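Local coordinates for fructose-bisphosphate aldolase (Plasmodium falciparum, PDB 4TR9), which belongs to the class I aldolase family of enzymes, which fold as TIM barrels, and is modelled here as an assembly of four chains, at residues Ile36-Glu41 / Ser307-Gln313; Glu284-Ser288 / Arg337-Asn341. All coordinates share one frame; numbering follows the deposited sequence.

From the N terminus, strand 35-39 comes first in the barrel and waits some 265 residues for strand 303-308, the last one, to settle beside it; interaction 1 is where the barrel closes. Interaction 2 makes a shorter loop of 48 residues, between helix 284-295 and the long helix 327-346. The two cross, because 284-288 lies inside the loop closed by interaction 1 while its partner 337-341 lies beyond it. One joins strand to strand, the other helix to helix outside them. They meet at Tyr308, whose OH lies 2.7 Å from Ala287 O in a probable hydrogen bond and whose ring packs on Asn341, and at Leu312, which touches Asn341 too.

Interaction 1 (Ile36-Glu41 / Ser307-Gln313); sequences ILAADE and SYGRALQ. With 38D (N'-[(E)-(2,4-dichlorophenyl)methylidene]-3,4-dihydroxybenzohydrazide), chain K.
Strand 35-39 runs parallel to the end of strand 303-308, and Ala38 N donates to Tyr308 O at 2.6 Å in a short, nearly straight hydrogen bond (167°). Ser307 CA makes a CH···O contact of 3.3 Å with Ile36 O. At Gly309, the N-cap of helix 310-320, the chain turns, and its CA comes within 3.3 Å of Ala38 O.

The side chains sort to the two faces of the sheet. Ile36 CG2 touches Ser307 OG at 3.9 Å, and that hydroxyl also takes part in a weak hydrogen bond with Lys237. On the other face Leu37, its CG swung anti to the backbone N (chi1 170°), carries CD1 to the CD1 of Leu312, methyl to methyl, at 3.7 Å, while Phe70 of helix 59-70 packs against it. The extended Gln313 side chain lies near Ala38 O and the Glu41 carboxylate. Glu41 OE2 is hydrogen-bonded to an aromatic side chain of a bound peptide.

Past the strand end, Asp40 OD1 accepts a weak bond from O07 of the 38D ligand at 3.3 Å, and its OD2 forms a salt bridge with Lys152. A ligand pocket at the C-terminal ends of the parallel strands, here beside the first-to-last strand closure, is the hallmark of a TIM barrel.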
ATOM      1  N   ILE A  36      -0.448 -34.276  -2.565  1.00 36.39           N
ATOM      2  CA  ILE A  36      -1.528 -34.016  -3.511  1.00 34.49           C
ATOM      3  C   ILE A  36      -1.127 -34.376  -4.939  1.00 34.47           C
ATOM      4  O   ILE A  36      -0.035 -34.035  -5.393  1.00 34.11           O
ATOM      5  CB  ILE A  36      -1.969 -32.537  -3.463  1.00 36.59           C
ATOM      6  CG1 ILE A  36      -2.413 -32.158  -2.049  1.00 35.76           C
ATOM      7  CG2 ILE A  36      -3.089 -32.273  -4.460  1.00 34.53           C
ATOM      8  CD1 ILE A  36      -2.893 -30.727  -1.921  1.00 36.28           C
ATOM      9  N   LEU A  37      -2.014 -35.074  -5.641  1.00 33.80           N
ATOM     10  CA  LEU A  37      -1.793 -35.415  -7.042  1.00 38.49           C
ATOM     11  C   LEU A  37      -2.424 -34.375  -7.962  1.00 38.62           C
ATOM     12  O   LEU A  37      -3.640 -34.187  -7.959  1.00 36.93           O
ATOM     13  CB  LEU A  37      -2.358 -36.803  -7.355  1.00 40.52           C
ATOM     14  CG  LEU A  37      -2.421 -37.193  -8.835  1.00 38.98           C
ATOM     15  CD1 LEU A  37      -1.027 -37.264  -9.446  1.00 41.65           C
ATOM     16  CD2 LEU A  37      -3.159 -38.512  -9.015  1.00 43.72           C
ATOM     17  N   ALA A  38      -1.592 -33.703  -8.750  1.00 39.43           N
ATOM     18  CA  ALA A  38      -2.072 -32.679  -9.669  1.00 47.39           C
ATOM     19  C   ALA A  38      -2.420 -33.275 -11.029  1.00 48.33           C
ATOM     20  O   ALA A  38      -1.567 -33.372 -11.911  1.00 53.59           O
ATOM     21  CB  ALA A  38      -1.034 -31.577  -9.824  1.00 50.61           C
ATOM     22  N   ALA A  39      -3.677 -33.672 -11.192  1.00 44.83           N
ATOM     23  CA  ALA A  39      -4.140 -34.246 -12.450  1.00 51.05           C
ATOM     24  C   ALA A  39      -5.226 -33.379 -13.078  1.00 53.25           C
ATOM     25  O   ALA A  39      -6.220 -33.890 -13.594  1.00 51.11           O
ATOM     26  CB  ALA A  39      -4.650 -35.662 -12.232  1.00 46.98           C
ATOM     27  N   ASP A  40      -5.028 -32.065 -13.031  1.00 48.18           N
ATOM     28  CA  ASP A  40      -6.008 -31.124 -13.556  1.00 57.29           C
ATOM     29  C   ASP A  40      -5.520 -30.438 -14.828  1.00 58.58           C
ATOM     30  O   ASP A  40      -5.676 -29.229 -14.990  1.00 62.54           O
ATOM     31  CB  ASP A  40      -6.355 -30.073 -12.498  1.00 50.54           C
ATOM     32  CG  ASP A  40      -5.125 -29.439 -11.884  1.00 53.28           C
ATOM     33  OD1 ASP A  40      -4.090 -30.128 -11.776  1.00 55.90           O
ATOM     34  OD2 ASP A  40      -5.193 -28.250 -11.507  1.00 55.26           O
ATOM     35  N   GLU A  41      -4.932 -31.218 -15.729  1.00 57.58           N
ATOM     36  CA  GLU A  41      -4.460 -30.690 -17.003  1.00 58.57           C
ATOM     37  C   GLU A  41      -5.634 -30.357 -17.916  1.00 67.37           C
ATOM     38  O   GLU A  41      -6.595 -31.122 -18.008  1.00 66.31           O
ATOM     39  CB  GLU A  41      -3.528 -31.688 -17.697  1.00 60.13           C
ATOM     40  CG  GLU A  41      -2.263 -32.025 -16.920  1.00 64.34           C
ATOM     41  CD  GLU A  41      -2.489 -33.081 -15.854  1.00 57.03           C
ATOM     42  OE1 GLU A  41      -3.569 -33.706 -15.851  1.00 51.85           O
ATOM     43  OE2 GLU A  41      -1.582 -33.284 -15.018  1.00 54.89           O
ATOM     44  N   SER A 307       2.557 -31.090  -4.278  1.00 47.24           N
ATOM     45  CA  SER A 307       1.380 -31.084  -5.136  1.00 44.05           C
ATOM     46  C   SER A 307       1.832 -31.358  -6.563  1.00 45.34           C
ATOM     47  O   SER A 307       1.638 -30.538  -7.461  1.00 43.22           O
ATOM     48  CB  SER A 307       0.634 -29.752  -5.051  1.00 43.47           C
ATOM     49  OG  SER A 307      -0.501 -29.748  -5.903  1.00 42.41           O
ATOM     50  N   TYR A 308       2.448 -32.519  -6.758  1.00 41.82           N
ATOM     51  CA  TYR A 308       3.085 -32.854  -8.023  1.00 43.98           C
ATOM     52  C   TYR A 308       2.100 -33.339  -9.077  1.00 45.13           C
ATOM     53  O   TYR A 308       1.044 -33.887  -8.759  1.00 49.72           O
ATOM     54  CB  TYR A 308       4.160 -33.922  -7.810  1.00 50.90           C
ATOM     55  CG  TYR A 308       5.343 -33.468  -6.987  1.00 46.20           C
ATOM     56  CD1 TYR A 308       5.644 -32.118  -6.850  1.00 43.90           C
ATOM     57  CD2 TYR A 308       6.163 -34.390  -6.352  1.00 48.39           C
ATOM     58  CE1 TYR A 308       6.728 -31.702  -6.098  1.00 47.92           C
ATOM     59  CE2 TYR A 308       7.249 -33.983  -5.601  1.00 49.17           C
ATOM     60  CZ  TYR A 308       7.526 -32.640  -5.476  1.00 50.52           C
ATOM     61  OH  TYR A 308       8.606 -32.238  -4.727  1.00 42.04           O
ATOM     62  N   GLY A 309       2.465 -33.131 -10.335  1.00 44.82           N
ATOM     63  CA  GLY A 309       1.723 -33.671 -11.456  1.00 46.68           C
ATOM     64  C   GLY A 309       2.697 -34.278 -12.446  1.00 52.50           C
ATOM     65  O   GLY A 309       2.537 -35.419 -12.872  1.00 55.16           O
ATOM     66  N   ARG A 310       3.719 -33.509 -12.802  1.00 55.53           N
ATOM     67  CA  ARG A 310       4.765 -33.989 -13.695  1.00 53.37           C
ATOM     68  C   ARG A 310       5.613 -35.059 -13.020  1.00 58.29           C
ATOM     69  O   ARG A 310       5.972 -36.062 -13.634  1.00 65.69           O
ATOM     70  CB  ARG A 310       5.654 -32.831 -14.149  1.00 61.65           C
ATOM     71  CG  ARG A 310       6.785 -33.237 -15.078  1.00 64.86           C
ATOM     72  CD  ARG A 310       7.687 -32.057 -15.388  1.00 65.40           C
ATOM     73  NE  ARG A 310       8.479 -32.270 -16.594  1.00 68.91           N
ATOM     74  CZ  ARG A 310       8.116 -31.858 -17.805  1.00 74.02           C
ATOM     75  NH1 ARG A 310       8.896 -32.095 -18.851  1.00 86.17           N
ATOM     76  NH2 ARG A 310       6.972 -31.207 -17.969  1.00 71.76           N
ATOM     77  N   ALA A 311       5.923 -34.842 -11.746  1.00 52.08           N
ATOM     78  CA  ALA A 311       6.809 -35.733 -11.003  1.00 53.29           C
ATOM     79  C   ALA A 311       6.142 -37.056 -10.637  1.00 55.88           C
ATOM     80  O   ALA A 311       6.791 -37.959 -10.111  1.00 55.59           O
ATOM     81  CB  ALA A 311       7.310 -35.038  -9.747  1.00 52.78           C
ATOM     82  N   LEU A 312       4.847 -37.170 -10.916  1.00 48.55           N
ATOM     83  CA  LEU A 312       4.100 -38.374 -10.570  1.00 49.25           C
ATOM     84  C   LEU A 312       3.540 -39.093 -11.792  1.00 50.48           C
ATOM     85  O   LEU A 312       3.203 -40.273 -11.719  1.00 56.46           O
ATOM     86  CB  LEU A 312       2.955 -38.033  -9.614  1.00 43.13           C
ATOM     87  CG  LEU A 312       3.333 -37.648  -8.183  1.00 43.83           C
ATOM     88  CD1 LEU A 312       2.107 -37.187  -7.411  1.00 41.91           C
ATOM     89  CD2 LEU A 312       4.005 -38.816  -7.478  1.00 42.60           C
ATOM     90  N   GLN A 313       3.445 -38.387 -12.913  1.00 52.30           N
ATOM     91  CA  GLN A 313       2.749 -38.917 -14.082  1.00 50.84           C
ATOM     92  C   GLN A 313       3.638 -39.113 -15.306  1.00 52.59           C
ATOM     93  O   GLN A 313       3.235 -39.774 -16.264  1.00 62.63           O
ATOM     94  CB  GLN A 313       1.583 -38.000 -14.451  1.00 47.44           C
ATOM     95  CG  GLN A 313       0.544 -37.841 -13.356  1.00 49.60           C
ATOM     96  CD  GLN A 313      -0.561 -36.877 -13.742  1.00 52.14           C
ATOM     97  OE1 GLN A 313      -0.791 -35.876 -13.065  1.00 56.29           O
ATOM     98  NE2 GLN A 313      -1.253 -37.176 -14.836  1.00 54.93           N
TER
HETATM   99  N12 38D K 401      -0.551 -24.944 -18.611  0.85 78.90           N
HETATM  100  C13 38D K 401       0.842 -25.069 -18.935  0.85 78.90           C
HETATM  101  C15 38D K 401       0.252 -24.250 -21.216  0.85 78.90           C
HETATM  102  C17 38D K 401       1.795 -23.033 -22.584  0.85 78.90           C
HETATM  103  C20 38D K 401       2.474 -23.770 -20.408  0.85 78.90           C
HETATM  104  C01 38D K 401      -0.649 -26.216 -14.486  0.85 78.90           C
HETATM  105  C02 38D K 401      -0.612 -26.656 -13.163  0.85 78.90           C
HETATM  106  O03 38D K 401       0.445 -26.294 -12.301  0.85 78.90           O
HETATM  107  C04 38D K 401      -1.631 -27.468 -12.685  0.85 78.90           C
HETATM  108  C05 38D K 401      -2.676 -27.834 -13.514  0.85 78.90           C
HETATM  109  C06 38D K 401      -2.715 -27.397 -14.826  0.85 78.90           C
HETATM  110  O07 38D K 401      -1.616 -27.930 -11.349  0.85 78.90           O
HETATM  111  C08 38D K 401      -1.709 -26.586 -15.305  0.85 78.90           C
HETATM  112  C09 38D K 401      -1.782 -26.132 -16.767  0.85 78.90           C
HETATM  113  O10 38D K 401      -2.768 -26.402 -17.442  0.85 78.90           O
HETATM  114  N11 38D K 401      -0.662 -25.407 -17.298  0.85 78.90           N
HETATM  115  C14 38D K 401       1.207 -24.335 -20.221  0.85 78.90           C
HETATM  116  C16 38D K 401       0.542 -23.595 -22.403  0.85 78.90           C
HETATM  117 CL1  38D K 401       2.133 -22.216 -24.084  0.85 78.90          CL
HETATM  118  C19 38D K 401       2.763 -23.114 -21.597  0.85 78.90           C
HETATM  119 CL2  38D K 401       3.706 -23.861 -19.178  0.85 78.90          CL

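Interaction 2 (Glu284-Ser288 / Arg337-Asn341); sequences EEEAS and RAEAN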
ATOM      1  N   GLU A 284      11.492 -36.207 -12.326  1.00 45.80           N
ATOM      2  CA  GLU A 284      10.792 -36.954 -11.287  1.00 44.36           C
ATOM      3  C   GLU A 284      11.676 -37.197 -10.072  1.00 46.40           C
ATOM      4  O   GLU A 284      11.249 -37.003  -8.935  1.00 48.15           O
ATOM      5  CB  GLU A 284      10.289 -38.291 -11.832  1.00 49.72           C
ATOM      6  CG  GLU A 284       9.118 -38.181 -12.790  1.00 50.81           C
ATOM      7  CD  GLU A 284       8.617 -39.539 -13.239  1.00 54.99           C
ATOM      8  OE1 GLU A 284       9.414 -40.500 -13.226  1.00 61.82           O
ATOM      9  OE2 GLU A 284       7.425 -39.649 -13.596  1.00 60.40           O
ATOM     10  N   GLU A 285      12.911 -37.617 -10.321  1.00 53.10           N
ATOM     11  CA  GLU A 285      13.835 -37.957  -9.246  1.00 52.68           C
ATOM     12  C   GLU A 285      14.278 -36.722  -8.466  1.00 48.65           C
ATOM     13  O   GLU A 285      14.265 -36.722  -7.236  1.00 50.40           O
ATOM     14  CB  GLU A 285      15.056 -38.690  -9.803  1.00 54.67           C
ATOM     15  CG  GLU A 285      15.971 -39.263  -8.733  1.00 59.78           C
ATOM     16  CD  GLU A 285      15.297 -40.339  -7.903  1.00 67.73           C
ATOM     17  OE1 GLU A 285      14.420 -41.048  -8.441  1.00 75.60           O
ATOM     18  OE2 GLU A 285      15.640 -40.473  -6.709  1.00 76.46           O
ATOM     19  N   GLU A 286      14.666 -35.673  -9.184  1.00 51.89           N
ATOM     20  CA  GLU A 286      15.134 -34.446  -8.548  1.00 49.10           C
ATOM     21  C   GLU A 286      14.021 -33.759  -7.761  1.00 41.01           C
ATOM     22  O   GLU A 286      14.282 -33.075  -6.774  1.00 41.51           O
ATOM     23  CB  GLU A 286      15.713 -33.487  -9.590  1.00 48.77           C
ATOM     24  CG  GLU A 286      17.017 -33.967 -10.209  1.00 57.83           C
ATOM     25  CD  GLU A 286      17.571 -32.997 -11.234  1.00 77.52           C
ATOM     26  OE1 GLU A 286      16.869 -32.019 -11.569  1.00 74.67           O
ATOM     27  OE2 GLU A 286      18.708 -33.211 -11.704  1.00 96.20           O
ATOM     28  N   ALA A 287      12.780 -33.946  -8.202  1.00 47.59           N
ATOM     29  CA  ALA A 287      11.631 -33.398  -7.490  1.00 45.30           C
ATOM     30  C   ALA A 287      11.445 -34.108  -6.154  1.00 43.15           C
ATOM     31  O   ALA A 287      10.921 -33.531  -5.201  1.00 41.15           O
ATOM     32  CB  ALA A 287      10.373 -33.516  -8.335  1.00 42.61           C
ATOM     33  N   SER A 288      11.877 -35.364  -6.094  1.00 42.73           N
ATOM     34  CA  SER A 288      11.799 -36.147  -4.868  1.00 43.04           C
ATOM     35  C   SER A 288      13.004 -35.879  -3.976  1.00 41.84           C
ATOM     36  O   SER A 288      12.877 -35.795  -2.754  1.00 40.65           O
ATOM     37  CB  SER A 288      11.706 -37.641  -5.188  1.00 46.19           C
ATOM     38  OG  SER A 288      10.539 -37.932  -5.937  1.00 45.92           O
ATOM     39  N   ARG A 337       6.386 -43.888  -7.307  1.00 52.02           N
ATOM     40  CA  ARG A 337       6.679 -42.459  -7.334  1.00 45.64           C
ATOM     41  C   ARG A 337       5.962 -41.758  -6.188  1.00 42.56           C
ATOM     42  O   ARG A 337       6.501 -40.835  -5.577  1.00 39.24           O
ATOM     43  CB  ARG A 337       6.276 -41.836  -8.673  1.00 49.02           C
ATOM     44  CG  ARG A 337       7.077 -42.333  -9.868  1.00 53.25           C
ATOM     45  CD  ARG A 337       8.570 -42.319  -9.587  1.00 53.08           C
ATOM     46  NE  ARG A 337       9.037 -41.015  -9.125  1.00 50.09           N
ATOM     47  CZ  ARG A 337      10.271 -40.775  -8.694  1.00 58.85           C
ATOM     48  NH1 ARG A 337      10.609 -39.560  -8.289  1.00 59.92           N
ATOM     49  NH2 ARG A 337      11.167 -41.752  -8.664  1.00 57.95           N
ATOM     50  N   ALA A 338       4.743 -42.205  -5.903  1.00 44.68           N
ATOM     51  CA  ALA A 338       3.968 -41.665  -4.795  1.00 43.65           C
ATOM     52  C   ALA A 338       4.645 -41.978  -3.466  1.00 43.95           C
ATOM     53  O   ALA A 338       4.677 -41.143  -2.563  1.00 43.61           O
ATOM     54  CB  ALA A 338       2.554 -42.221  -4.814  1.00 44.20           C
ATOM     55  N   GLU A 339       5.187 -43.187  -3.356  1.00 48.02           N
ATOM     56  CA  GLU A 339       5.895 -43.607  -2.151  1.00 46.64           C
ATOM     57  C   GLU A 339       7.216 -42.859  -2.016  1.00 47.66           C
ATOM     58  O   GLU A 339       7.658 -42.556  -0.907  1.00 49.48           O
ATOM     59  CB  GLU A 339       6.142 -45.116  -2.170  1.00 49.07           C
ATOM     60  CG  GLU A 339       6.773 -45.662  -0.897  1.00 55.04           C
ATOM     61  CD  GLU A 339       7.020 -47.156  -0.962  1.00 67.97           C
ATOM     62  OE1 GLU A 339       7.022 -47.715  -2.079  1.00 80.02           O
ATOM     63  OE2 GLU A 339       7.213 -47.774   0.107  1.00 80.09           O
ATOM     64  N   ALA A 340       7.839 -42.565  -3.152  1.00 43.10           N
ATOM     65  CA  ALA A 340       9.111 -41.852  -3.178  1.00 41.38           C
ATOM     66  C   ALA A 340       8.965 -40.454  -2.589  1.00 41.48           C
ATOM     67  O   ALA A 340       9.771 -40.030  -1.760  1.00 45.65           O
ATOM     68  CB  ALA A 340       9.645 -41.774  -4.599  1.00 42.87           C
ATOM     69  N   ASN A 341       7.930 -39.744  -3.022  1.00 43.34           N
ATOM     70  CA  ASN A 341       7.666 -38.402  -2.525  1.00 42.88           C
ATOM     71  C   ASN A 341       7.071 -38.427  -1.121  1.00 40.29           C
ATOM     72  O   ASN A 341       7.165 -37.449  -0.381  1.00 38.83           O
ATOM     73  CB  ASN A 341       6.737 -37.655  -3.481  1.00 39.26           C
ATOM     74  CG  ASN A 341       7.393 -37.360  -4.816  1.00 38.45           C
ATOM     75  OD1 ASN A 341       8.522 -36.875  -4.872  1.00 38.64           O
ATOM     76  ND2 ASN A 341       6.691 -37.664  -5.901  1.00 35.97           N
TER
HETATM   77  O   HOH W   1       8.962 -37.675  -8.143  1.00 46.50           O
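Ser288 and Asn341 meet where the two helices come together: Ser288 OG donates to Asn341 OD1 at 2.5 Å, approaching from above the amide carbonyl plane (45° out of it). The segments run roughly parallel (27°), their axes 10.0 Å apart, and Arg337 bridges the gap between them. Bent at chi2 (-48°) and again at chi3, its chain folds over so that the guanidinium lies between Ala340 CB, 4.2 Å above its centre on one face, and Glu284 CB on the opposite face, 3.8 Å from NH1. Leu312 of helix 310-320 packs on Arg337 as well.

A water sits at the guanidinium edge, in its plane, and knits this tight part together. It accepts from Arg337 NH1 at 2.5 Å and, at longer range, from Asn341 ND2, donates to Ser288 OG at 2.7 Å, and lies close to Glu284 O.

The partly exposed side is slacker. Glu285 OE1 comes to the guanidinium edge in a salt bridge with Arg337 NH2 whose hydrogen bond is weak, at 3.3 Å, and Glu285 OE2 is hydrogen-bonded to Tyr349 OH. Glu284 OE1 lies 4.2 Å from Arg337 NE, well off the guanidinium plane, so only charge links them; this oxygen bonds Ser315. The contact thus joins helix 284-295, which leads into the last barrel strand, to the C-terminal helix 327-346, in the helical layer that surrounds the strands of a TIM barrel.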